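Local coordinates for protein serine protease (Arthrobacter nicotinovorans, PDB 3WY8) that hydrolyses peptide bonds as a trypsin-like serine protease with keratinolytic activity, this chain being the protease domain of a longer precursor, at residues W205-V208 against I209-T212; N102-L106 against A107-G111; N86-M89 against Q90-T93. All coordinates share one frame; numbering follows the deposited sequence.

Contact 1 of 3, residues W205-V208 against I209-T212; sequences WGTV and IQST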
ATOM      1  N   TRP A 205      -0.110   4.611  11.443  1.00 17.29           N
ATOM      2  CA  TRP A 205      -0.705   3.305  11.693  1.00 17.12           C
ATOM      3  C   TRP A 205      -1.032   3.132  13.173  1.00 17.50           C
ATOM      4  O   TRP A 205      -0.207   2.664  13.965  1.00 17.20           O
ATOM      5  CB  TRP A 205       0.180   2.185  11.142  1.00 17.14           C
ATOM      6  CG  TRP A 205      -0.136   1.861   9.705  1.00 16.20           C
ATOM      7  CD1 TRP A 205      -0.758   2.674   8.793  1.00 15.77           C
ATOM      8  CD2 TRP A 205       0.152   0.640   9.021  1.00 16.60           C
ATOM      9  NE1 TRP A 205      -0.879   2.028   7.590  1.00 15.77           N
ATOM     10  CE2 TRP A 205      -0.323   0.779   7.699  1.00 16.37           C
ATOM     11  CE3 TRP A 205       0.771  -0.560   9.396  1.00 16.83           C
ATOM     12  CZ2 TRP A 205      -0.204  -0.243   6.748  1.00 16.53           C
ATOM     13  CZ3 TRP A 205       0.887  -1.577   8.449  1.00 16.93           C
ATOM     14  CH2 TRP A 205       0.400  -1.412   7.144  1.00 17.05           C
ATOM     15  N   GLY A 206      -2.252   3.535  13.527  1.00 17.53           N
ATOM     16  CA  GLY A 206      -2.709   3.514  14.907  1.00 17.82           C
ATOM     17  C   GLY A 206      -3.772   2.470  15.167  1.00 18.15           C
ATOM     18  O   GLY A 206      -3.875   1.486  14.445  1.00 17.75           O
ATOM     19  N   THR A 207      -4.567   2.690  16.211  1.00 18.41           N
ATOM     20  CA  THR A 207      -5.535   1.686  16.657  1.00 18.87           C
ATOM     21  C   THR A 207      -6.665   1.421  15.659  1.00 18.54           C
ATOM     22  O   THR A 207      -7.142   0.293  15.563  1.00 18.73           O
ATOM     23  CB  THR A 207      -6.139   2.053  18.027  1.00 19.15           C
ATOM     24  OG1 THR A 207      -6.586   3.415  17.999  1.00 20.80           O
ATOM     25  CG2 THR A 207      -5.097   1.874  19.131  1.00 20.00           C
ATOM     26  N   VAL A 208      -7.095   2.454  14.936  1.00 17.94           N
ATOM     27  CA  VAL A 208      -8.182   2.303  13.958  1.00 18.00           C
ATOM     28  C   VAL A 208      -7.736   1.399  12.803  1.00 17.92           C
ATOM     29  O   VAL A 208      -8.417   0.429  12.454  1.00 18.02           O
ATOM     30  CB  VAL A 208      -8.683   3.675  13.442  1.00 17.90           C
ATOM     31  CG1 VAL A 208      -9.697   3.503  12.314  1.00 18.16           C
ATOM     32  CG2 VAL A 208      -9.297   4.493  14.594  1.00 18.53           C
ATOM     33  N   ILE A 209      -6.571   1.707  12.235  1.00 17.66           N
ATOM     34  CA  ILE A 209      -6.016   0.906  11.148  1.00 17.37           C
ATOM     35  C   ILE A 209      -5.655  -0.509  11.641  1.00 17.32           C
ATOM     36  O   ILE A 209      -5.867  -1.495  10.927  1.00 17.39           O
ATOM     37  CB  ILE A 209      -4.843   1.651  10.453  1.00 17.24           C
ATOM     38  CG1 ILE A 209      -5.395   2.883   9.718  1.00 16.90           C
ATOM     39  CG2 ILE A 209      -4.086   0.727   9.503  1.00 17.07           C
ATOM     40  CD1 ILE A 209      -4.338   3.876   9.193  1.00 16.93           C
ATOM     41  N   GLN A 210      -5.149  -0.602  12.871  1.00 17.49           N
ATOM     42  CA  GLN A 210      -4.862  -1.896  13.493  1.00 18.09           C
ATOM     43  C   GLN A 210      -6.109  -2.777  13.565  1.00 18.42           C
ATOM     44  O   GLN A 210      -6.052  -3.966  13.259  1.00 18.22           O
ATOM     45  CB  GLN A 210      -4.280  -1.708  14.893  1.00 18.03           C
ATOM     46  CG  GLN A 210      -3.899  -3.011  15.577  1.00 18.65           C
ATOM     47  CD  GLN A 210      -3.294  -2.793  16.943  1.00 19.75           C
ATOM     48  OE1 GLN A 210      -3.646  -1.849  17.646  1.00 21.25           O
ATOM     49  NE2 GLN A 210      -2.371  -3.668  17.325  1.00 21.17           N
ATOM     50  N   SER A 211      -7.230  -2.188  13.976  1.00 19.12           N
ATOM     51  CA  SER A 211      -8.496  -2.921  14.058  1.00 19.61           C
ATOM     52  C   SER A 211      -8.950  -3.451  12.695  1.00 19.57           C
ATOM     53  O   SER A 211      -9.478  -4.567  12.596  1.00 19.53           O
ATOM     54  CB  SER A 211      -9.582  -2.054  14.696  1.00 19.96           C
ATOM     55  OG  SER A 211      -9.343  -1.901  16.085  1.00 22.02           O
ATOM     56  N   THR A 212      -8.731  -2.656  11.646  1.00 19.51           N
ATOM     57  CA  THR A 212      -9.047  -3.079  10.281  1.00 19.44           C
ATOM     58  C   THR A 212      -8.147  -4.235   9.864  1.00 18.99           C
ATOM     59  O   THR A 212      -8.615  -5.209   9.279  1.00 18.65           O
ATOM     60  CB  THR A 212      -8.936  -1.909   9.273  1.00 19.53           C
ATOM     61  OG1 THR A 212      -9.770  -0.828   9.708  1.00 20.87           O
ATOM     62  CG2 THR A 212      -9.393  -2.345   7.889  1.00 19.86           C
TER
HETATM   63  O   HOH W   1      -5.156   4.554  13.012  1.00 15.32           O
HETATM   64  O   HOH W   2      -6.657  -1.497  17.825  1.00 28.06           O
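Ile209 lays its CG2 methyl over the indole of Trp205, 3.9 Å from the centroid of the five-membered ring and only 9° off the ring normal, a CH-pi contact of good geometry. The second branch comes to the same ring: Ile209 CD1 lies 3.8 Å from Trp205 CD1. With chi1 at -68°, CG2 is anti to the backbone N of Ile209 and so set over the indole, while the extended chi2 carries CD1 out to the ring; the two side chains cross at about a right angle. This is the tight, buried side. The indole also meets the Phe117 ring and strand 185-188, its NE1 is hydrogen-bonded to Thr93 OG1, and Ile209 rests on Phe95 of strand 94-98. Close to this packed side, water 1 accepts from Ile209 N at 3.3 Å and, weakly, from Gly206 N.

The other side is looser. Gly206 is the N-cap, and Gln210 N bonds to Gly206 O at 2.9 Å to close the first helical turn; Ser211 N to Thr207 O follows. Water 2 donates to Thr207 O and to Gln210 OE1, joining the helix backbone to an extended side chain whose OE1 also pairs with Asn118 ND2.

The division of labour is clear: carbon against an aromatic face fixes the start of helix 207-218 on the protein side, while on the solvent side water ties a backbone carbonyl to a side-chain amide.

Contact 2 of 3, residues N102-L106 against A107-G111; sequences NGQKL and ADVVG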
ATOM      1  N   ASN A 102      -4.237 -21.482  -7.806  1.00 26.66           N
ATOM      2  CA  ASN A 102      -3.758 -22.847  -8.039  1.00 27.55           C
ATOM      3  C   ASN A 102      -3.617 -23.629  -6.731  1.00 27.64           C
ATOM      4  O   ASN A 102      -2.645 -24.367  -6.527  1.00 28.08           O
ATOM      5  CB  ASN A 102      -2.439 -22.845  -8.828  1.00 27.87           C
ATOM      6  CG  ASN A 102      -2.544 -22.099 -10.145  1.00 29.44           C
ATOM      7  OD1 ASN A 102      -3.608 -22.046 -10.768  1.00 31.71           O
ATOM      8  ND2 ASN A 102      -1.433 -21.515 -10.578  1.00 31.34           N
ATOM      9  N   GLY A 103      -4.593 -23.435  -5.846  1.00 27.69           N
ATOM     10  CA  GLY A 103      -4.661 -24.131  -4.564  1.00 27.42           C
ATOM     11  C   GLY A 103      -3.699 -23.623  -3.505  1.00 27.11           C
ATOM     12  O   GLY A 103      -3.589 -24.225  -2.436  1.00 27.52           O
ATOM     13  N   GLN A 104      -3.014 -22.514  -3.790  1.00 26.41           N
ATOM     14  CA  GLN A 104      -1.983 -21.982  -2.901  1.00 25.70           C
ATOM     15  C   GLN A 104      -2.378 -20.640  -2.291  1.00 24.97           C
ATOM     16  O   GLN A 104      -3.029 -19.828  -2.944  1.00 24.71           O
ATOM     17  CB  GLN A 104      -0.668 -21.807  -3.658  1.00 25.90           C
ATOM     18  CG  GLN A 104       0.037 -23.097  -4.053  1.00 27.17           C
ATOM     19  CD  GLN A 104       1.383 -22.834  -4.701  1.00 29.11           C
ATOM     20  OE1 GLN A 104       1.460 -22.394  -5.851  1.00 30.50           O
ATOM     21  NE2 GLN A 104       2.454 -23.101  -3.963  1.00 30.29           N
ATOM     22  N   LYS A 105      -1.968 -20.416  -1.043  1.00 24.25           N
ATOM     23  CA  LYS A 105      -2.164 -19.131  -0.366  1.00 23.53           C
ATOM     24  C   LYS A 105      -1.007 -18.176  -0.678  1.00 22.60           C
ATOM     25  O   LYS A 105       0.146 -18.597  -0.764  1.00 22.12           O
ATOM     26  CB  LYS A 105      -2.307 -19.335   1.150  1.00 23.99           C
ATOM     27  CG  LYS A 105      -3.656 -19.947   1.566  1.00 25.31           C
ATOM     28  CD  LYS A 105      -3.624 -20.536   2.974  1.00 29.23           C
ATOM     29  CE  LYS A 105      -3.203 -22.003   2.962  1.00 31.12           C
ATOM     30  NZ  LYS A 105      -3.311 -22.642   4.310  1.00 33.06           N
ATOM     31  N   LEU A 106      -1.323 -16.893  -0.846  1.00 21.64           N
ATOM     32  CA  LEU A 106      -0.341 -15.899  -1.295  1.00 21.21           C
ATOM     33  C   LEU A 106       0.979 -15.915  -0.517  1.00 21.15           C
ATOM     34  O   LEU A 106       2.059 -15.947  -1.117  1.00 21.21           O
ATOM     35  CB  LEU A 106      -0.956 -14.493  -1.294  1.00 20.90           C
ATOM     36  CG  LEU A 106      -0.052 -13.317  -1.689  1.00 20.22           C
ATOM     37  CD1 LEU A 106       0.381 -13.395  -3.150  1.00 19.15           C
ATOM     38  CD2 LEU A 106      -0.760 -12.016  -1.427  1.00 20.19           C
ATOM     39  N   ALA A 107       0.884 -15.891   0.812  1.00 21.14           N
ATOM     40  CA  ALA A 107       2.068 -15.820   1.669  1.00 21.12           C
ATOM     41  C   ALA A 107       2.932 -17.077   1.594  1.00 21.49           C
ATOM     42  O   ALA A 107       4.137 -17.021   1.846  1.00 21.34           O
ATOM     43  CB  ALA A 107       1.667 -15.522   3.111  1.00 20.95           C
ATOM     44  N   ASP A 108       2.319 -18.205   1.235  1.00 21.65           N
ATOM     45  CA  ASP A 108       3.064 -19.445   1.034  1.00 22.08           C
ATOM     46  C   ASP A 108       3.910 -19.395  -0.236  1.00 21.88           C
ATOM     47  O   ASP A 108       4.931 -20.082  -0.332  1.00 22.40           O
ATOM     48  CB  ASP A 108       2.124 -20.652   1.005  1.00 22.36           C
ATOM     49  CG  ASP A 108       1.670 -21.082   2.397  1.00 23.79           C
ATOM     50  OD1 ASP A 108       2.418 -20.870   3.379  1.00 25.20           O
ATOM     51  OD2 ASP A 108       0.562 -21.646   2.507  1.00 25.52           O
ATOM     52  N   VAL A 109       3.487 -18.569  -1.193  1.00 21.12           N
ATOM     53  CA  VAL A 109       4.191 -18.413  -2.467  1.00 20.63           C
ATOM     54  C   VAL A 109       5.229 -17.287  -2.415  1.00 20.28           C
ATOM     55  O   VAL A 109       6.360 -17.468  -2.872  1.00 20.43           O
ATOM     56  CB  VAL A 109       3.202 -18.194  -3.645  1.00 20.48           C
ATOM     57  CG1 VAL A 109       3.945 -18.107  -4.991  1.00 20.49           C
ATOM     58  CG2 VAL A 109       2.167 -19.306  -3.684  1.00 20.70           C
ATOM     59  N   VAL A 110       4.853 -16.139  -1.852  1.00 19.63           N
ATOM     60  CA  VAL A 110       5.721 -14.948  -1.910  1.00 19.55           C
ATOM     61  C   VAL A 110       6.227 -14.429  -0.558  1.00 19.46           C
ATOM     62  O   VAL A 110       6.958 -13.437  -0.505  1.00 19.55           O
ATOM     63  CB  VAL A 110       5.055 -13.783  -2.700  1.00 19.68           C
ATOM     64  CG1 VAL A 110       4.653 -14.237  -4.091  1.00 19.85           C
ATOM     65  CG2 VAL A 110       3.850 -13.220  -1.945  1.00 18.97           C
ATOM     66  N   GLY A 111       5.845 -15.095   0.528  1.00 19.46           N
ATOM     67  CA  GLY A 111       6.201 -14.626   1.864  1.00 19.05           C
ATOM     68  C   GLY A 111       5.366 -13.417   2.247  1.00 19.13           C
ATOM     69  O   GLY A 111       4.393 -13.085   1.567  1.00 18.72           O
TER
HETATM   70  O   HOH W   3      -0.613 -22.608   0.336  1.00 25.40           O
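Leu106 O takes the N-H groups of both Val109 and Val110, the latter at 2.9 Å and nearly straight (N-H...O 160°), so one carbonyl takes two of the helix's bonds, whereas Lys105 O at the N-cap receives only weak bonds from Asp108 N and Val109 N. Gly111 then leaves the helix with a positive phi, its N still bonded to Ala107 O.

On the inner side, Leu106 CD1 packs against Val110 CG2 at 3.7 Å. In Val110, CG1 is anti to the carbonyl carbon (chi1 -55°), which leaves CG2 between the backbone N and the carbonyl carbon and also brings it to 3.4 Å from Leu106 O. Leu106 rests on Phe58, Pro60 and Trp72 of the six-stranded barrel, and Val110 on Pro60.

Gln104 passes across Val109 at about a right angle, its CD 3.8 Å from Val109 CG2; Val109 also touches Trp72. On the outer side, Lys105 and Asp108 run side by side, but their charged ends stop short of a salt bridge, with Lys105 NZ 4.4 Å from Asp108 OD2. Instead, Asp108 OD1 pairs with Lys35, while water 3 links Asp108 OD2 to Lys105 N.

A carboxylate in the first turn, near the N-terminal end of the helix dipole and between two lysines, would probably be stabilised as the anion; the apolar face, meanwhile, fastens the helix to the barrel.

Contact 3 of 3, residues N86-M89 against Q90-T93; sequences NGNM and QYDT
Asn88 OD1 accepts Gln90 N at 3.0 Å, an Asx turn, although the N-H arrives from above the amide carbonyl plane, 39° out of it. The backbone oxygen of the same residue, Asn88 O, receives Tyr91 N at 3.0 Å and closes a beta turn, so Asn88 winds up the chain just before Asp92. With CG anti to the backbone N (chi1 -171°), the Asn88 amide stands against the edge of the Tyr91 ring, Asn88 ND2 3.7 Å from Tyr91 CE2 and the two planes 80° apart. One face of that ring is covered by Gln90 CG, 3.6 Å above its centre. Water 4 accepts from Asn88 ND2 and donates to Gln90 OE1, tying the two amides together.

With an alanine here in place of Asn88, Gln90 N would probably lose its side-chain acceptor and water 4 its link to this residue, leaving the Gln90 amide more able to turn.

Met89 is bent at both chi2 and chi3, folding its terminal methyl back alongside the Asp92 carboxylate, with Met89 CE 3.7 Å from Asp92 OD2. That oxygen is hydrogen-bonded to both His43 ND1 and Ser190 OG. His43 and Asp92, with Ser171, probably form the catalytic triad, as in other trypsin-like proteases.

Asp92 itself centres an inverse gamma turn leading into strand 94-98. Around the loop, Met89 and Asp92 touch Trp83 of helix 81-84, while Tyr91 and Thr93 pack on Val208 and Ile209 of helix 207-218.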
ATOM      1  N   ASN A  86     -16.521   8.084   5.241  1.00 23.68           N
ATOM      2  CA  ASN A  86     -16.206   9.516   5.305  1.00 23.64           C
ATOM      3  C   ASN A  86     -15.056   9.999   4.413  1.00 23.18           C
ATOM      4  O   ASN A  86     -14.843  11.207   4.275  1.00 23.67           O
ATOM      5  CB  ASN A  86     -15.956   9.939   6.760  1.00 23.94           C
ATOM      6  CG  ASN A  86     -17.195   9.800   7.637  1.00 25.48           C
ATOM      7  OD1 ASN A  86     -18.318  10.069   7.199  1.00 27.83           O
ATOM      8  ND2 ASN A  86     -16.994   9.380   8.880  1.00 26.14           N
ATOM      9  N   GLY A  87     -14.316   9.068   3.813  1.00 22.66           N
ATOM     10  CA  GLY A  87     -13.129   9.415   3.023  1.00 21.40           C
ATOM     11  C   GLY A  87     -12.078  10.198   3.794  1.00 20.97           C
ATOM     12  O   GLY A  87     -11.384  11.053   3.231  1.00 20.61           O
ATOM     13  N   ASN A  88     -11.957   9.902   5.085  1.00 20.40           N
ATOM     14  CA  ASN A  88     -11.028  10.617   5.958  1.00 20.03           C
ATOM     15  C   ASN A  88      -9.583  10.198   5.684  1.00 19.68           C
ATOM     16  O   ASN A  88      -9.210   9.050   5.945  1.00 19.45           O
ATOM     17  CB  ASN A  88     -11.393  10.374   7.428  1.00 20.08           C
ATOM     18  CG  ASN A  88     -10.617  11.260   8.384  1.00 20.46           C
ATOM     19  OD1 ASN A  88      -9.548  11.777   8.054  1.00 20.69           O
ATOM     20  ND2 ASN A  88     -11.152  11.428   9.592  1.00 21.10           N
ATOM     21  N   MET A  89      -8.779  11.134   5.168  1.00 19.53           N
ATOM     22  CA  MET A  89      -7.381  10.854   4.801  1.00 19.54           C
ATOM     23  C   MET A  89      -6.510  10.381   5.966  1.00 19.18           C
ATOM     24  O   MET A  89      -5.482   9.738   5.747  1.00 19.41           O
ATOM     25  CB  MET A  89      -6.724  12.062   4.108  1.00 19.70           C
ATOM     26  CG  MET A  89      -7.279  12.386   2.720  1.00 21.32           C
ATOM     27  SD  MET A  89      -7.117  11.055   1.509  1.00 24.94           S
ATOM     28  CE  MET A  89      -5.346  11.034   1.242  1.00 23.64           C
ATOM     29  N   GLN A  90      -6.917  10.686   7.201  1.00 18.83           N
ATOM     30  CA  GLN A  90      -6.184  10.209   8.374  1.00 18.72           C
ATOM     31  C   GLN A  90      -6.105   8.686   8.405  1.00 18.63           C
ATOM     32  O   GLN A  90      -5.144   8.113   8.931  1.00 18.66           O
ATOM     33  CB  GLN A  90      -6.820  10.712   9.676  1.00 18.56           C
ATOM     34  CG  GLN A  90      -6.208  10.076  10.921  1.00 18.96           C
ATOM     35  CD  GLN A  90      -6.463  10.848  12.197  1.00 19.31           C
ATOM     36  OE1 GLN A  90      -7.121  11.891  12.196  1.00 20.34           O
ATOM     37  NE2 GLN A  90      -5.935  10.333  13.304  1.00 19.50           N
ATOM     38  N   TYR A  91      -7.122   8.045   7.835  1.00 18.36           N
ATOM     39  CA  TYR A  91      -7.256   6.598   7.903  1.00 18.36           C
ATOM     40  C   TYR A  91      -7.203   5.947   6.518  1.00 18.10           C
ATOM     41  O   TYR A  91      -7.897   4.962   6.258  1.00 17.70           O
ATOM     42  CB  TYR A  91      -8.551   6.234   8.647  1.00 18.50           C
ATOM     43  CG  TYR A  91      -8.683   6.896  10.006  1.00 19.08           C
ATOM     44  CD1 TYR A  91      -7.994   6.405  11.111  1.00 19.31           C
ATOM     45  CD2 TYR A  91      -9.493   8.021  10.179  1.00 20.18           C
ATOM     46  CE1 TYR A  91      -8.109   7.014  12.364  1.00 20.92           C
ATOM     47  CE2 TYR A  91      -9.622   8.630  11.430  1.00 21.21           C
ATOM     48  CZ  TYR A  91      -8.928   8.122  12.514  1.00 21.31           C
ATOM     49  OH  TYR A  91      -9.050   8.719  13.751  1.00 22.85           O
ATOM     50  N   ASP A  92      -6.357   6.491   5.641  1.00 17.67           N
ATOM     51  CA  ASP A  92      -6.215   5.979   4.277  1.00 17.54           C
ATOM     52  C   ASP A  92      -5.297   4.753   4.230  1.00 17.46           C
ATOM     53  O   ASP A  92      -4.182   4.806   3.713  1.00 17.65           O
ATOM     54  CB  ASP A  92      -5.719   7.087   3.329  1.00 17.37           C
ATOM     55  CG  ASP A  92      -5.783   6.685   1.860  1.00 17.97           C
ATOM     56  OD1 ASP A  92      -6.491   5.708   1.529  1.00 16.44           O
ATOM     57  OD2 ASP A  92      -5.122   7.360   1.033  1.00 18.37           O
ATOM     58  N   THR A  93      -5.781   3.654   4.797  1.00 16.97           N
ATOM     59  CA  THR A  93      -5.126   2.359   4.685  1.00 16.78           C
ATOM     60  C   THR A  93      -6.220   1.312   4.667  1.00 16.72           C
ATOM     61  O   THR A  93      -7.257   1.478   5.309  1.00 16.63           O
ATOM     62  CB  THR A  93      -4.146   2.090   5.853  1.00 16.51           C
ATOM     63  OG1 THR A  93      -3.066   3.026   5.795  1.00 16.78           O
ATOM     64  CG2 THR A  93      -3.562   0.679   5.780  1.00 16.62           C
TER
HETATM   65  O   HOH W   4      -9.512  13.028  11.461  1.00 25.68           O

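Overall arrangement
Contacts 1 and 3 are neighbours, their centres about 11 Å apart on one side of the chain: the start of helix 207-218 and the loop before strand 94-98 touch directly. Contact 2 lies apart, its centre about 25 Å from that of contact 1 and 30 Å from that of contact 3, where a short helix packs on the six-stranded barrel. Contact 3 is largely at the surface yet holds one buried aspartate; contacts 1 and 2 are partly buried. Their chemistry follows: aromatic-aliphatic packing in contact 1, aliphatic packing with charged and polar groups on the outer side in contact 2, and side-chain amides shaping a turn beside the probable triad in contact 3.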